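Local coordinates for protein magnesium transporter MgtE (Enterococcus faecalis, PDB 2OUX) that probably transports magnesium ions across the cell membrane as a homodimer, this chain being its magnesium-binding cytosolic part, an N domain and paired CBS domains, at residues Q22-R28 with Y57-E62. Numbering follows the deposited sequence.
Sequences QQMNEFR and YLSPKE
Where the first turn of helix 24-31 passes the residues leading into helix 60-67, the backbones come nearest at Met-24 and Tyr-57, their CA atoms 6.1 Å apart. The Tyr-57 ring lies against the helix start: Met-24 CA sits over one face, 4.0 Å from the ring centroid in a CH-pi contact, while the side chain of Met-24, present as selenomethionine, with CG anti to the backbone N (chi1 -179°), runs alongside CD1 and CE1 and sets its selenium obliquely beside the ring, a Met-aromatic contact. At the far end of the ring, Gln-22 NE2 gives Tyr-57 OH a weak hydrogen bond of 3.3 Å. Phe-27 meets Tyr-57 CB through CD2 at 3.8 Å, the two ring planes inclined at 46°. Arg-28 bends at chi3, bringing NE to Tyr-57 O in a weak hydrogen bond of 2.8 Å, bent to 125° at the hydrogen, and its guanidinium to Glu-62 in a salt bridge. NH1 meets the syn lone pair of Glu-62 OE2 at 3.3 Å; OE1, for its part, accepts from Ser-59 N at 3.0 Å. With Glu-62 N bonded to Ser-59 OG, this completes a capping box at the start of helix 60-67, tied by a salt bridge to a neighbouring helix of the cytosolic, all-helical N-terminal region.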
ATOM      1  N   GLN A  22      35.248   0.449 -15.099  1.00 54.82           N
ATOM      2  CA  GLN A  22      35.415  -0.279 -13.850  1.00 54.21           C
ATOM      3  C   GLN A  22      35.628   0.612 -12.627  1.00 54.08           C
ATOM      4  O   GLN A  22      36.521   0.376 -11.812  1.00 53.56           O
ATOM      5  CB  GLN A  22      36.557  -1.292 -13.986  1.00 54.50           C
ATOM      6  CG  GLN A  22      36.246  -2.397 -14.991  1.00 56.16           C
ATOM      7  CD  GLN A  22      37.114  -3.631 -14.810  1.00 57.26           C
ATOM      8  OE1 GLN A  22      38.185  -3.752 -15.405  1.00 56.83           O
ATOM      9  NE2 GLN A  22      36.653  -4.554 -13.972  1.00 59.37           N
ATOM     10  N   GLN A  23      34.783   1.632 -12.508  1.00 53.39           N
ATOM     11  CA  GLN A  23      34.827   2.574 -11.394  1.00 54.60           C
ATOM     12  C   GLN A  23      33.824   2.068 -10.353  1.00 54.47           C
ATOM     13  O   GLN A  23      32.754   2.654 -10.171  1.00 54.72           O
ATOM     14  CB  GLN A  23      34.418   3.972 -11.877  1.00 55.67           C
ATOM     15  CG  GLN A  23      35.135   4.444 -13.140  1.00 57.67           C
ATOM     16  CD  GLN A  23      34.546   5.728 -13.718  1.00 59.28           C
ATOM     17  OE1 GLN A  23      34.547   6.773 -13.068  1.00 60.30           O
ATOM     18  NE2 GLN A  23      34.039   5.651 -14.946  1.00 58.52           N
HETATM   19  N   MSE A  24      34.178   0.975  -9.679  1.00 54.18           N
HETATM   20  CA  MSE A  24      33.314   0.345  -8.682  1.00 53.76           C
HETATM   21  C   MSE A  24      32.493   1.275  -7.794  1.00 53.12           C
HETATM   22  O   MSE A  24      31.265   1.200  -7.778  1.00 53.46           O
HETATM   23  CB  MSE A  24      34.133  -0.603  -7.795  1.00 54.95           C
HETATM   24  CG  MSE A  24      33.305  -1.323  -6.728  1.00 56.60           C
HETATM   25 SE   MSE A  24      34.219  -2.794  -5.843  1.00 58.97          SE
HETATM   26  CE  MSE A  24      34.726  -1.900  -4.203  1.00 56.29           C
ATOM     27  N   ASN A  25      33.162   2.153  -7.058  1.00 51.74           N
ATOM     28  CA  ASN A  25      32.467   3.062  -6.150  1.00 50.01           C
ATOM     29  C   ASN A  25      31.521   4.055  -6.833  1.00 47.84           C
ATOM     30  O   ASN A  25      30.429   4.329  -6.320  1.00 44.14           O
ATOM     31  CB  ASN A  25      33.497   3.790  -5.285  1.00 52.84           C
ATOM     32  CG  ASN A  25      34.403   2.821  -4.523  1.00 56.86           C
ATOM     33  OD1 ASN A  25      33.968   2.135  -3.592  1.00 56.60           O
ATOM     34  ND2 ASN A  25      35.669   2.749  -4.934  1.00 59.03           N
ATOM     35  N   GLU A  26      31.929   4.594  -7.980  1.00 45.58           N
ATOM     36  CA  GLU A  26      31.077   5.533  -8.708  1.00 42.93           C
ATOM     37  C   GLU A  26      29.838   4.765  -9.170  1.00 40.09           C
ATOM     38  O   GLU A  26      28.714   5.259  -9.088  1.00 37.22           O
ATOM     39  CB  GLU A  26      31.807   6.090  -9.928  1.00 45.54           C
ATOM     40  CG  GLU A  26      31.863   7.615 -10.006  1.00 51.69           C
ATOM     41  CD  GLU A  26      30.492   8.286 -10.044  1.00 54.69           C
ATOM     42  OE1 GLU A  26      30.278   9.138 -10.935  1.00 54.52           O
ATOM     43  OE2 GLU A  26      29.636   7.985  -9.178  1.00 56.94           O
ATOM     44  N   PHE A  27      30.068   3.548  -9.655  1.00 37.91           N
ATOM     45  CA  PHE A  27      29.004   2.679 -10.125  1.00 35.77           C
ATOM     46  C   PHE A  27      27.996   2.428  -9.011  1.00 35.98           C
ATOM     47  O   PHE A  27      26.809   2.698  -9.164  1.00 35.78           O
ATOM     48  CB  PHE A  27      29.575   1.340 -10.578  1.00 34.09           C
ATOM     49  CG  PHE A  27      28.528   0.333 -10.915  1.00 33.52           C
ATOM     50  CD1 PHE A  27      27.850   0.399 -12.130  1.00 32.32           C
ATOM     51  CD2 PHE A  27      28.169  -0.646  -9.998  1.00 31.65           C
ATOM     52  CE1 PHE A  27      26.832  -0.494 -12.421  1.00 31.40           C
ATOM     53  CE2 PHE A  27      27.150  -1.545 -10.283  1.00 31.09           C
ATOM     54  CZ  PHE A  27      26.481  -1.468 -11.496  1.00 30.45           C
ATOM     55  N   ARG A  28      28.486   1.902  -7.893  1.00 35.00           N
ATOM     56  CA  ARG A  28      27.648   1.603  -6.746  1.00 35.36           C
ATOM     57  C   ARG A  28      26.778   2.773  -6.327  1.00 36.04           C
ATOM     58  O   ARG A  28      25.572   2.605  -6.129  1.00 35.31           O
ATOM     59  CB  ARG A  28      28.503   1.166  -5.560  1.00 35.33           C
ATOM     60  CG  ARG A  28      29.174  -0.171  -5.747  1.00 34.79           C
ATOM     61  CD  ARG A  28      29.858  -0.597  -4.473  1.00 35.15           C
ATOM     62  NE  ARG A  28      29.387  -1.903  -4.041  1.00 39.33           N
ATOM     63  CZ  ARG A  28      28.443  -2.110  -3.127  1.00 37.16           C
ATOM     64  NH1 ARG A  28      27.848  -1.099  -2.515  1.00 33.67           N
ATOM     65  NH2 ARG A  28      28.098  -3.348  -2.828  1.00 39.70           N
ATOM     66  N   TYR A  57      30.429  -6.031  -8.437  1.00 41.78           N
ATOM     67  CA  TYR A  57      30.272  -4.818  -7.640  1.00 42.12           C
ATOM     68  C   TYR A  57      29.079  -4.829  -6.695  1.00 40.90           C
ATOM     69  O   TYR A  57      28.911  -3.911  -5.891  1.00 40.07           O
ATOM     70  CB  TYR A  57      30.173  -3.596  -8.551  1.00 45.63           C
ATOM     71  CG  TYR A  57      31.359  -3.404  -9.468  1.00 49.80           C
ATOM     72  CD1 TYR A  57      32.662  -3.531  -8.991  1.00 52.41           C
ATOM     73  CD2 TYR A  57      31.179  -3.091 -10.811  1.00 52.55           C
ATOM     74  CE1 TYR A  57      33.757  -3.340  -9.828  1.00 54.46           C
ATOM     75  CE2 TYR A  57      32.264  -2.899 -11.658  1.00 55.60           C
ATOM     76  CZ  TYR A  57      33.549  -3.028 -11.159  1.00 55.43           C
ATOM     77  OH  TYR A  57      34.623  -2.833 -11.989  1.00 59.59           O
ATOM     78  N   LEU A  58      28.249  -5.861  -6.787  1.00 39.38           N
ATOM     79  CA  LEU A  58      27.073  -5.951  -5.932  1.00 39.01           C
ATOM     80  C   LEU A  58      27.064  -7.236  -5.127  1.00 38.55           C
ATOM     81  O   LEU A  58      27.410  -8.298  -5.632  1.00 39.09           O
ATOM     82  CB  LEU A  58      25.803  -5.861  -6.777  1.00 38.19           C
ATOM     83  CG  LEU A  58      25.647  -4.528  -7.509  1.00 37.98           C
ATOM     84  CD1 LEU A  58      24.530  -4.612  -8.525  1.00 37.09           C
ATOM     85  CD2 LEU A  58      25.386  -3.434  -6.494  1.00 36.25           C
ATOM     86  N   SER A  59      26.676  -7.118  -3.865  1.00 38.15           N
ATOM     87  CA  SER A  59      26.604  -8.263  -2.975  1.00 38.06           C
ATOM     88  C   SER A  59      25.354  -9.066  -3.321  1.00 38.01           C
ATOM     89  O   SER A  59      24.470  -8.578  -4.017  1.00 39.11           O
ATOM     90  CB  SER A  59      26.493  -7.791  -1.531  1.00 37.34           C
ATOM     91  OG  SER A  59      25.227  -7.189  -1.305  1.00 37.31           O
ATOM     92  N   PRO A  60      25.276 -10.317  -2.848  1.00 37.10           N
ATOM     93  CA  PRO A  60      24.093 -11.126  -3.140  1.00 37.00           C
ATOM     94  C   PRO A  60      22.823 -10.455  -2.619  1.00 36.62           C
ATOM     95  O   PRO A  60      21.776 -10.525  -3.264  1.00 38.71           O
ATOM     96  CB  PRO A  60      24.404 -12.441  -2.436  1.00 36.35           C
ATOM     97  CG  PRO A  60      25.900 -12.557  -2.656  1.00 35.97           C
ATOM     98  CD  PRO A  60      26.362 -11.154  -2.306  1.00 36.92           C
ATOM     99  N   LYS A  61      22.913  -9.809  -1.458  1.00 35.48           N
ATOM    100  CA  LYS A  61      21.757  -9.116  -0.898  1.00 35.05           C
ATOM    101  C   LYS A  61      21.329  -8.017  -1.853  1.00 32.47           C
ATOM    102  O   LYS A  61      20.161  -7.920  -2.214  1.00 34.21           O
ATOM    103  CB  LYS A  61      22.081  -8.477   0.454  1.00 37.52           C
ATOM    104  CG  LYS A  61      22.324  -9.454   1.575  1.00 41.12           C
ATOM    105  CD  LYS A  61      22.520  -8.723   2.899  1.00 45.42           C
ATOM    106  CE  LYS A  61      23.002  -9.670   4.006  1.00 47.50           C
ATOM    107  NZ  LYS A  61      22.067 -10.812   4.266  1.00 50.18           N
ATOM    108  N   GLU A  62      22.279  -7.186  -2.258  1.00 27.69           N
ATOM    109  CA  GLU A  62      21.979  -6.091  -3.169  1.00 28.03           C
ATOM    110  C   GLU A  62      21.406  -6.576  -4.507  1.00 27.55           C
ATOM    111  O   GLU A  62      20.492  -5.968  -5.059  1.00 26.43           O
ATOM    112  CB  GLU A  62      23.240  -5.252  -3.400  1.00 25.99           C
ATOM    113  CG  GLU A  62      23.810  -4.702  -2.094  1.00 27.69           C
ATOM    114  CD  GLU A  62      25.121  -3.953  -2.271  1.00 26.02           C
ATOM    115  OE1 GLU A  62      25.907  -4.352  -3.148  1.00 24.26           O
ATOM    116  OE2 GLU A  62      25.371  -2.983  -1.519  1.00 25.31           O
TER